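Local coordinates for alpha-catenin-like protein hmp-1 (Caenorhabditis elegans, PDB 5H5M) that links the cadherin-catenin complex at adherens junctions to actin filaments by binding beta-catenin and actin, and is required for cell migration and shape changes during body enclosure and elongation, at residues A329-L332 with A333-E337; P345-K348 with E349-N353; S304-T307 with E308-Q312; A156-I159 with V160-R164. All blocks are in the same frame, centred on the assembly; numbering follows the deposited sequence.

Contact 1: residues A329-L332 with A333-E337; sequences ASAL and ANRQE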
loop_
_atom_site.group_PDB
_atom_site.type_symbol
_atom_site.label_atom_id
_atom_site.label_comp_id
_atom_site.label_asym_id
_atom_site.label_seq_id
_atom_site.Cartn_x
_atom_site.Cartn_y
_atom_site.Cartn_z
ATOM N N ALA A 329 16.718 -5.356 17.233
ATOM C CA ALA A 329 15.786 -6.396 16.813
ATOM C C ALA A 329 16.522 -7.686 16.457
ATOM O O ALA A 329 16.035 -8.785 16.725
ATOM C CB ALA A 329 14.956 -5.919 15.634
ATOM N N SER A 330 17.698 -7.543 15.855
ATOM C CA SER A 330 18.509 -8.696 15.482
ATOM C C SER A 330 19.086 -9.385 16.711
ATOM O O SER A 330 19.136 -10.614 16.775
ATOM C CB SER A 330 19.640 -8.278 14.538
ATOM O OG SER A 330 20.469 -9.382 14.226
ATOM N N ALA A 331 19.527 -8.588 17.681
ATOM C CA ALA A 331 20.062 -9.124 18.928
ATOM C C ALA A 331 18.971 -9.862 19.699
ATOM O O ALA A 331 19.234 -10.868 20.359
ATOM C CB ALA A 331 20.660 -8.013 19.775
ATOM N N LEU A 332 17.747 -9.350 19.609
ATOM C CA LEU A 332 16.593 -9.993 20.225
ATOM C C LEU A 332 16.291 -11.308 19.515
ATOM O O LEU A 332 16.005 -12.319 20.154
ATOM C CB LEU A 332 15.378 -9.059 20.191
ATOM C CG LEU A 332 13.976 -9.615 20.467
ATOM C CD1 LEU A 332 13.916 -10.350 21.786
ATOM C CD2 LEU A 332 12.945 -8.494 20.447
ATOM N N ALA A 333 16.367 -11.287 18.189
ATOM C CA ALA A 333 16.148 -12.482 17.386
ATOM C C ALA A 333 17.167 -13.572 17.722
ATOM O O ALA A 333 16.819 -14.749 17.825
ATOM C CB ALA A 333 16.205 -12.139 15.905
ATOM N N ASN A 334 18.423 -13.172 17.901
ATOM C CA ASN A 334 19.479 -14.120 18.239
ATOM C C ASN A 334 19.299 -14.703 19.635
ATOM O O ASN A 334 19.619 -15.867 19.870
ATOM C CB ASN A 334 20.856 -13.461 18.123
ATOM C CG ASN A 334 21.225 -13.134 16.688
ATOM O OD1 ASN A 334 20.787 -13.806 15.753
ATOM N ND2 ASN A 334 22.038 -12.099 16.506
ATOM N N ARG A 335 18.790 -13.897 20.561
ATOM C CA ARG A 335 18.551 -14.376 21.918
ATOM C C ARG A 335 17.409 -15.390 21.949
ATOM O O ARG A 335 17.392 -16.286 22.789
ATOM C CB ARG A 335 18.250 -13.212 22.870
ATOM C CG ARG A 335 19.455 -12.336 23.194
ATOM C CD ARG A 335 19.135 -11.311 24.280
ATOM N NE ARG A 335 18.022 -10.434 23.921
ATOM C CZ ARG A 335 18.158 -9.161 23.558
ATOM N NH1 ARG A 335 19.365 -8.616 23.495
ATOM N NH2 ARG A 335 17.091 -8.433 23.252
ATOM N N GLN A 336 16.469 -15.255 21.021
ATOM C CA GLN A 336 15.284 -16.106 21.005
ATOM C C GLN A 336 15.544 -17.471 20.368
ATOM O O GLN A 336 14.895 -18.457 20.714
ATOM C CB GLN A 336 14.138 -15.405 20.273
ATOM C CG GLN A 336 12.797 -16.103 20.434
ATOM C CD GLN A 336 11.676 -15.407 19.688
ATOM O OE1 GLN A 336 11.916 -14.627 18.765
ATOM N NE2 GLN A 336 10.440 -15.688 20.086
ATOM N N GLU A 337 16.481 -17.532 19.429
ATOM C CA GLU A 337 16.815 -18.812 18.819
ATOM C C GLU A 337 17.855 -19.520 19.686
ATOM O O GLU A 337 17.934 -20.749 19.705
ATOM C CB GLU A 337 17.302 -18.617 17.377
ATOM C CG GLU A 337 18.424 -19.536 16.930
ATOM C CD GLU A 337 18.602 -19.546 15.421
ATOM O OE1 GLU A 337 18.473 -18.470 14.799
ATOM O OE2 GLU A 337 18.873 -20.628 14.856
#
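Arg335 folds back over the preceding turn of its helix and lays one face of its guanidinium against the backbone of Ala331 and Leu332, a good example of a charged side chain packed flat along its own helix. The tight part of the contact lies here. NH2 of Arg335 is 3.4 Å from Leu332 CA and 3.6 Å from Leu332 CB, and the two side chains cross at about a right angle. The chain gets there by a bend at its third torsion (-58°), which turns the guanidinium back along the helix; Ala331 O then sits 3.6 Å above its plane, toward the rim. NE is engaged elsewhere, in a salt bridge with Glu351. An alanine here would remove the guanidinium and is likely to leave Glu351 without its charged partner and the Leu332 flank uncovered. The loose side carries Ser330 and Asn334. Their side chains approach only to 3.9 Å, between Ser330 OG and Asn334 ND2, and the turn is held instead by the backbone bond from Asn334 N to Ser330 O (2.9 Å). Helix 345-374 covers the Leu332 side through Glu351 and Phe355, with Trp343 of the connecting loop close by, whereas Ala329 and Ala333 face helix 276-300 at Ala280 and Asp277.

Contact 2: residues P345-K348 with E349-N353; sequences PKTK and EEEMN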
loop_
_atom_site.group_PDB
_atom_site.type_symbol
_atom_site.label_atom_id
_atom_site.label_comp_id
_atom_site.label_asym_id
_atom_site.label_seq_id
_atom_site.Cartn_x
_atom_site.Cartn_y
_atom_site.Cartn_z
ATOM N N PRO A 345 7.586 -16.501 31.612
ATOM C CA PRO A 345 6.769 -15.306 31.363
ATOM C C PRO A 345 7.480 -13.970 31.609
ATOM O O PRO A 345 7.209 -13.008 30.890
ATOM C CB PRO A 345 5.608 -15.483 32.342
ATOM C CG PRO A 345 5.417 -16.959 32.382
ATOM C CD PRO A 345 6.796 -17.564 32.266
ATOM N N LYS A 346 8.374 -13.909 32.591
ATOM C CA LYS A 346 9.081 -12.665 32.880
ATOM C C LYS A 346 10.029 -12.266 31.746
ATOM O O LYS A 346 10.134 -11.088 31.404
ATOM C CB LYS A 346 9.859 -12.775 34.194
ATOM C CG LYS A 346 10.492 -11.463 34.631
ATOM C CD LYS A 346 9.453 -10.347 34.656
ATOM C CE LYS A 346 10.091 -8.986 34.870
ATOM N NZ LYS A 346 9.071 -7.898 34.853
ATOM N N THR A 347 10.719 -13.245 31.168
ATOM C CA THR A 347 11.623 -12.967 30.058
ATOM C C THR A 347 10.837 -12.510 28.834
ATOM O O THR A 347 11.239 -11.576 28.141
ATOM C CB THR A 347 12.477 -14.197 29.692
ATOM O OG1 THR A 347 13.307 -14.551 30.804
ATOM C CG2 THR A 347 13.362 -13.896 28.486
ATOM N N LYS A 348 9.708 -13.165 28.578
ATOM C CA LYS A 348 8.842 -12.779 27.472
ATOM C C LYS A 348 8.397 -11.330 27.616
ATOM O O LYS A 348 8.377 -10.579 26.641
ATOM C CB LYS A 348 7.619 -13.696 27.386
ATOM C CG LYS A 348 7.916 -15.100 26.878
ATOM C CD LYS A 348 6.647 -15.938 26.821
ATOM C CE LYS A 348 6.922 -17.340 26.298
ATOM N NZ LYS A 348 7.905 -18.059 27.155
ATOM N N GLU A 349 8.048 -10.942 28.840
ATOM C CA GLU A 349 7.623 -9.576 29.115
ATOM C C GLU A 349 8.762 -8.590 28.861
ATOM O O GLU A 349 8.563 -7.550 28.232
ATOM C CB GLU A 349 7.117 -9.445 30.553
ATOM C CG GLU A 349 6.438 -8.117 30.840
ATOM C CD GLU A 349 6.046 -7.951 32.297
ATOM O OE1 GLU A 349 6.354 -8.846 33.109
ATOM O OE2 GLU A 349 5.428 -6.919 32.629
ATOM N N GLU A 350 9.956 -8.927 29.342
ATOM C CA GLU A 350 11.129 -8.081 29.145
ATOM C C GLU A 350 11.448 -7.890 27.663
ATOM O O GLU A 350 11.764 -6.784 27.222
ATOM C CB GLU A 350 12.347 -8.670 29.862
ATOM C CG GLU A 350 12.258 -8.663 31.386
ATOM C CD GLU A 350 13.475 -9.294 32.041
ATOM O OE1 GLU A 350 14.349 -9.805 31.309
ATOM O OE2 GLU A 350 13.563 -9.277 33.288
ATOM N N GLU A 351 11.359 -8.971 26.895
ATOM C CA GLU A 351 11.691 -8.915 25.477
ATOM C C GLU A 351 10.581 -8.250 24.668
ATOM O O GLU A 351 10.846 -7.602 23.653
ATOM C CB GLU A 351 11.977 -10.319 24.938
ATOM C CG GLU A 351 13.145 -11.033 25.621
ATOM C CD GLU A 351 14.514 -10.479 25.235
ATOM O OE1 GLU A 351 15.514 -11.205 25.413
ATOM O OE2 GLU A 351 14.602 -9.327 24.758
ATOM N N MET A 352 9.342 -8.412 25.122
ATOM C CA MET A 352 8.209 -7.736 24.500
ATOM C C MET A 352 8.371 -6.223 24.628
ATOM O O MET A 352 8.173 -5.480 23.667
ATOM C CB MET A 352 6.891 -8.189 25.135
ATOM C CG MET A 352 5.692 -7.331 24.760
ATOM S SD MET A 352 4.160 -7.888 25.536
ATOM C CE MET A 352 4.530 -7.604 27.264
ATOM N N ASN A 353 8.740 -5.777 25.822
ATOM C CA ASN A 353 8.976 -4.364 26.068
ATOM C C ASN A 353 10.179 -3.841 25.281
ATOM O O ASN A 353 10.145 -2.729 24.756
ATOM C CB ASN A 353 9.170 -4.114 27.565
ATOM C CG ASN A 353 7.858 -4.124 28.333
ATOM O OD1 ASN A 353 6.823 -3.693 27.823
ATOM N ND2 ASN A 353 7.896 -4.615 29.566
#
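Pro345 opens helix 345-374 by offering its carbonyl oxygen to the amide of Glu349, with 3.0 Å from Pro345 O to Glu349 N; a proline suits the first turn, where no backbone N-H is called for. Lys346 comes next, and its chain bends at the second torsion (52°), which swings the amino group round to the carboxylate of Glu349. The resulting i to i+3 salt bridge is weak as a hydrogen bond, with Lys346 NZ 3.4 Å from Glu349 OE1. Glu350 crosses the same lysine at about a right angle; its OE2 lies 3.8 Å from Lys346 CE but 5.0 Å from Lys346 NZ, so any attraction there is longer in range. Thr347 turns its hydroxyl back to Asp344, just ahead of the helix, while its methyl runs alongside Glu351, whose carboxylate pairs with Arg335; CG2 is 4.1 Å from Glu351 CG. Lys348 contributes mainly backbone, its O accepting from Met352 N at 2.8 Å. Lys346, Glu349 and Glu350 lie on the exposed side, while the buried Glu351 and the partly exposed Met352 turn to helix 237-260, the opening of an amphipathic helix as expected in the helical bundles of the vinculin/alpha-catenin family.

Contact 3: residues S304-T307 with E308-Q312; sequences SEYT and ETVKQ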
loop_
_atom_site.group_PDB
_atom_site.type_symbol
_atom_site.label_atom_id
_atom_site.label_comp_id
_atom_site.label_asym_id
_atom_site.label_seq_id
_atom_site.Cartn_x
_atom_site.Cartn_y
_atom_site.Cartn_z
ATOM N N SER A 304 13.900 25.086 0.339
ATOM C CA SER A 304 13.502 26.076 1.332
ATOM C C SER A 304 13.823 25.576 2.734
ATOM O O SER A 304 14.344 24.473 2.905
ATOM C CB SER A 304 12.007 26.390 1.218
ATOM O OG SER A 304 11.227 25.238 1.500
ATOM N N GLU A 305 13.510 26.390 3.737
ATOM C CA GLU A 305 13.654 25.966 5.121
ATOM C C GLU A 305 12.696 24.815 5.397
ATOM O O GLU A 305 12.983 23.928 6.196
ATOM C CB GLU A 305 13.395 27.129 6.079
ATOM C CG GLU A 305 13.523 26.764 7.547
ATOM C CD GLU A 305 13.556 27.983 8.446
ATOM O OE1 GLU A 305 13.689 29.109 7.916
ATOM O OE2 GLU A 305 13.456 27.815 9.679
ATOM N N TYR A 306 11.562 24.832 4.705
ATOM C CA TYR A 306 10.572 23.772 4.822
ATOM C C TYR A 306 11.115 22.417 4.386
ATOM O O TYR A 306 11.017 21.437 5.124
ATOM C CB TYR A 306 9.329 24.114 3.999
ATOM C CG TYR A 306 8.347 22.972 3.903
ATOM C CD1 TYR A 306 7.652 22.541 5.023
ATOM C CD2 TYR A 306 8.107 22.331 2.694
ATOM C CE1 TYR A 306 6.755 21.501 4.945
ATOM C CE2 TYR A 306 7.206 21.290 2.608
ATOM C CZ TYR A 306 6.532 20.881 3.736
ATOM O OH TYR A 306 5.634 19.843 3.661
ATOM N N THR A 307 11.686 22.359 3.186
ATOM C CA THR A 307 12.170 21.093 2.646
ATOM C C THR A 307 13.376 20.574 3.422
ATOM O O THR A 307 13.485 19.377 3.673
ATOM C CB THR A 307 12.539 21.209 1.157
ATOM O OG1 THR A 307 13.617 22.138 0.992
ATOM C CG2 THR A 307 11.337 21.669 0.345
ATOM N N GLU A 308 14.275 21.471 3.813
ATOM C CA GLU A 308 15.453 21.063 4.571
ATOM C C GLU A 308 15.071 20.487 5.933
ATOM O O GLU A 308 15.684 19.527 6.399
ATOM C CB GLU A 308 16.420 22.238 4.743
ATOM C CG GLU A 308 17.076 22.669 3.442
ATOM C CD GLU A 308 18.327 23.501 3.655
ATOM O OE1 GLU A 308 18.559 23.955 4.796
ATOM O OE2 GLU A 308 19.082 23.696 2.677
ATOM N N THR A 309 14.050 21.069 6.558
ATOM C CA THR A 309 13.578 20.610 7.862
ATOM C C THR A 309 12.956 19.217 7.760
ATOM O O THR A 309 13.134 18.376 8.641
ATOM C CB THR A 309 12.550 21.592 8.466
ATOM O OG1 THR A 309 13.153 22.882 8.622
ATOM C CG2 THR A 309 12.074 21.110 9.822
ATOM N N VAL A 310 12.236 18.974 6.670
ATOM C CA VAL A 310 11.603 17.682 6.445
ATOM C C VAL A 310 12.635 16.617 6.067
ATOM O O VAL A 310 12.603 15.504 6.587
ATOM C CB VAL A 310 10.525 17.775 5.345
ATOM C CG1 VAL A 310 10.053 16.394 4.938
ATOM C CG2 VAL A 310 9.354 18.626 5.822
ATOM N N LYS A 311 13.558 16.965 5.173
ATOM C CA LYS A 311 14.619 16.043 4.773
ATOM C C LYS A 311 15.511 15.688 5.962
ATOM O O LYS A 311 16.038 14.577 6.043
ATOM C CB LYS A 311 15.461 16.638 3.640
ATOM C CG LYS A 311 14.689 16.840 2.339
ATOM C CD LYS A 311 15.171 15.923 1.228
ATOM C CE LYS A 311 16.549 16.321 0.739
ATOM N NZ LYS A 311 16.950 15.548 -0.468
ATOM N N GLN A 312 15.670 16.633 6.882
ATOM C CA GLN A 312 16.436 16.396 8.099
ATOM C C GLN A 312 15.764 15.333 8.971
ATOM O O GLN A 312 16.426 14.437 9.498
ATOM C CB GLN A 312 16.603 17.694 8.888
ATOM C CG GLN A 312 17.418 17.539 10.159
ATOM C CD GLN A 312 18.846 17.114 9.880
ATOM O OE1 GLN A 312 19.561 17.764 9.117
ATOM N NE2 GLN A 312 19.268 16.014 10.496
#
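Thr309 hooks its side chain back onto the carbonyl of Glu305, one turn earlier. From CB, which rests 3.3 Å from Glu305 O, the chain reaches OG1, whose hydroxyl donates to that same Glu305 O at 2.6 Å while standing 4.0 Å from Glu305 CG. A first torsion of -60° sets OG1 opposite the residue's own carbonyl carbon and beside its N, facing back to Glu305 O. Thr309 N also donates to this oxygen, and the two donors reach it from opposite faces of the carbonyl plane, giving one acceptor a double grip. On another side of the helix, Tyr306 and Val310 point the same way, and Val310 CG2 sits over one ring face near the rim, 4.0 Å from Tyr306 CE1. The phenol OH is held by the backbone carbonyl of Leu373, and Met298 of helix 276-300 packs on the ring and on Val310. At the helix start, Ser304 and Thr307 form a capping box. Ser304 N donates almost straight (169°) to Thr307 OG1 at 3.0 Å, and the return bond from Thr307 N to Ser304 OG is weak at 3.4 Å. With a valine at Thr307 the hydroxyl is gone, and Ser304 N would probably lose its acceptor, freeing the cap residue to shift. The chemistry therefore divides the work: the hydroxyls of Ser304, Thr307 and Thr309 engage backbone atoms of the first turns, while Tyr306 and Val310 pack on the neighbouring helices.

Contact 4: residues A156-I159 with V160-R164; sequences ANEI and VSVAR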
loop_
_atom_site.group_PDB
_atom_site.type_symbol
_atom_site.label_atom_id
_atom_site.label_comp_id
_atom_site.label_asym_id
_atom_site.label_seq_id
_atom_site.Cartn_x
_atom_site.Cartn_y
_atom_site.Cartn_z
ATOM N N ALA A 156 6.218 -11.486 -7.615
ATOM C CA ALA A 156 5.902 -10.878 -8.905
ATOM C C ALA A 156 4.392 -10.795 -9.132
ATOM O O ALA A 156 3.889 -9.771 -9.590
ATOM C CB ALA A 156 6.561 -11.656 -10.028
ATOM N N ASN A 157 3.677 -11.872 -8.812
ATOM C CA ASN A 157 2.222 -11.888 -8.930
ATOM C C ASN A 157 1.565 -10.798 -8.091
ATOM O O ASN A 157 0.591 -10.180 -8.517
ATOM C CB ASN A 157 1.655 -13.248 -8.517
ATOM C CG ASN A 157 2.156 -14.380 -9.386
ATOM O OD1 ASN A 157 2.683 -14.156 -10.474
ATOM N ND2 ASN A 157 1.981 -15.610 -8.912
ATOM N N GLU A 158 2.103 -10.568 -6.897
ATOM C CA GLU A 158 1.539 -9.571 -5.997
ATOM C C GLU A 158 1.694 -8.152 -6.548
ATOM O O GLU A 158 0.712 -7.414 -6.636
ATOM C CB GLU A 158 2.181 -9.668 -4.613
ATOM C CG GLU A 158 1.502 -8.800 -3.563
ATOM C CD GLU A 158 2.132 -8.936 -2.186
ATOM O OE1 GLU A 158 3.111 -9.702 -2.045
ATOM O OE2 GLU A 158 1.647 -8.273 -1.243
ATOM N N ILE A 159 2.912 -7.770 -6.929
ATOM C CA ILE A 159 3.131 -6.399 -7.385
ATOM C C ILE A 159 2.376 -6.133 -8.681
ATOM O O ILE A 159 1.945 -5.011 -8.928
ATOM C CB ILE A 159 4.633 -6.064 -7.590
ATOM C CG1 ILE A 159 5.277 -6.978 -8.630
ATOM C CG2 ILE A 159 5.387 -6.131 -6.269
ATOM C CD1 ILE A 159 6.641 -6.495 -9.089
ATOM N N VAL A 160 2.198 -7.169 -9.495
ATOM C CA VAL A 160 1.438 -7.034 -10.730
ATOM C C VAL A 160 -0.038 -6.810 -10.415
ATOM O O VAL A 160 -0.660 -5.882 -10.927
ATOM C CB VAL A 160 1.600 -8.275 -11.638
ATOM C CG1 VAL A 160 0.504 -8.319 -12.694
ATOM C CG2 VAL A 160 2.980 -8.274 -12.293
ATOM N N SER A 161 -0.579 -7.661 -9.552
ATOM C CA SER A 161 -1.973 -7.574 -9.139
ATOM C C SER A 161 -2.289 -6.249 -8.449
ATOM O O SER A 161 -3.304 -5.617 -8.739
ATOM C CB SER A 161 -2.316 -8.741 -8.211
ATOM O OG SER A 161 -3.620 -8.600 -7.679
ATOM N N VAL A 162 -1.417 -5.838 -7.534
ATOM C CA VAL A 162 -1.597 -4.587 -6.803
ATOM C C VAL A 162 -1.540 -3.380 -7.743
ATOM O O VAL A 162 -2.331 -2.441 -7.608
ATOM C CB VAL A 162 -0.535 -4.435 -5.690
ATOM C CG1 VAL A 162 -0.568 -3.037 -5.094
ATOM C CG2 VAL A 162 -0.755 -5.483 -4.607
ATOM N N ALA A 163 -0.613 -3.412 -8.697
ATOM C CA ALA A 163 -0.500 -2.346 -9.689
ATOM C C ALA A 163 -1.807 -2.160 -10.458
ATOM O O ALA A 163 -2.266 -1.035 -10.658
ATOM C CB ALA A 163 0.641 -2.635 -10.656
ATOM N N ARG A 164 -2.403 -3.267 -10.886
ATOM C CA ARG A 164 -3.647 -3.215 -11.646
ATOM C C ARG A 164 -4.821 -2.784 -10.773
ATOM O O ARG A 164 -5.731 -2.102 -11.245
ATOM C CB ARG A 164 -3.932 -4.571 -12.297
ATOM C CG ARG A 164 -2.990 -4.886 -13.453
ATOM C CD ARG A 164 -3.066 -6.348 -13.882
ATOM N NE ARG A 164 -2.280 -6.586 -15.088
ATOM C CZ ARG A 164 -1.820 -7.775 -15.466
ATOM N NH1 ARG A 164 -2.059 -8.849 -14.727
ATOM N NH2 ARG A 164 -1.111 -7.887 -16.581
#
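A largely buried turn of helix 142-166, within a helical bundle, is held here by its i to i+4 backbone bonds, and its side-chain contacts fall at Ala156 with Val160 and at Glu158 with Val162. Helices 92-122, 173-202 and 207-233 surround it, consistent with a four-helix bundle of the M domain. Both valines hold CG1 anti to the backbone N, which leaves CG2 beside that N and aimed toward the N-terminal end of the helix, at the carbonyl of the turn before. Val160 CG2 thus lies 3.2 Å from Ala156 O, and Val162 CG2 lies 3.2 Å from Glu158 O. Along the second pair the side chains run side by side, so the aliphatic part of the glutamate continues the hydrophobic surface: Glu158 CG is 4.1 Å from Val162 CG2. The backbone bond of the same pair, from Val162 N to Glu158 O, is short at 2.8 Å. Ile159 takes a different torsion, with CG1 between the backbone N and the carbonyl carbon (60°), so CG1 comes 3.2 Å from Val160 N, and the side chain packs on Trp220 and Val224. Val162 meets His118 and Ile119 on helix 92-122, while Val160 packs on Glu187 of helix 173-202, the residue that also holds Arg164 in a salt bridge. The bond from Ala163 N to Ile159 O measures 3.0 Å, and the methyl of the same alanine rests on that oxygen as well, with Ala163 CB 3.2 Å from Ile159 O.

How the contacts relate
Along the chain the order is contact 4, contact 3, contact 1, contact 2. Contacts 3 and 1 share helix 305-339, near its two ends, with centres about 36 Å apart. Contact 2 begins the next helix, 345-374, after a short loop, and its centre is about 13 Å from that of contact 1. These two alone touch, through Arg335 and Leu332 on one side and Glu351 on the other, tying the two helices together beside the loop that joins them. Contact 4 is on helix 142-166, and its centre lies about 33 to 38 Å from the other three. The four turns thus sample separate parts of an elongated, all-helical M domain, two of them meeting where consecutive helices join.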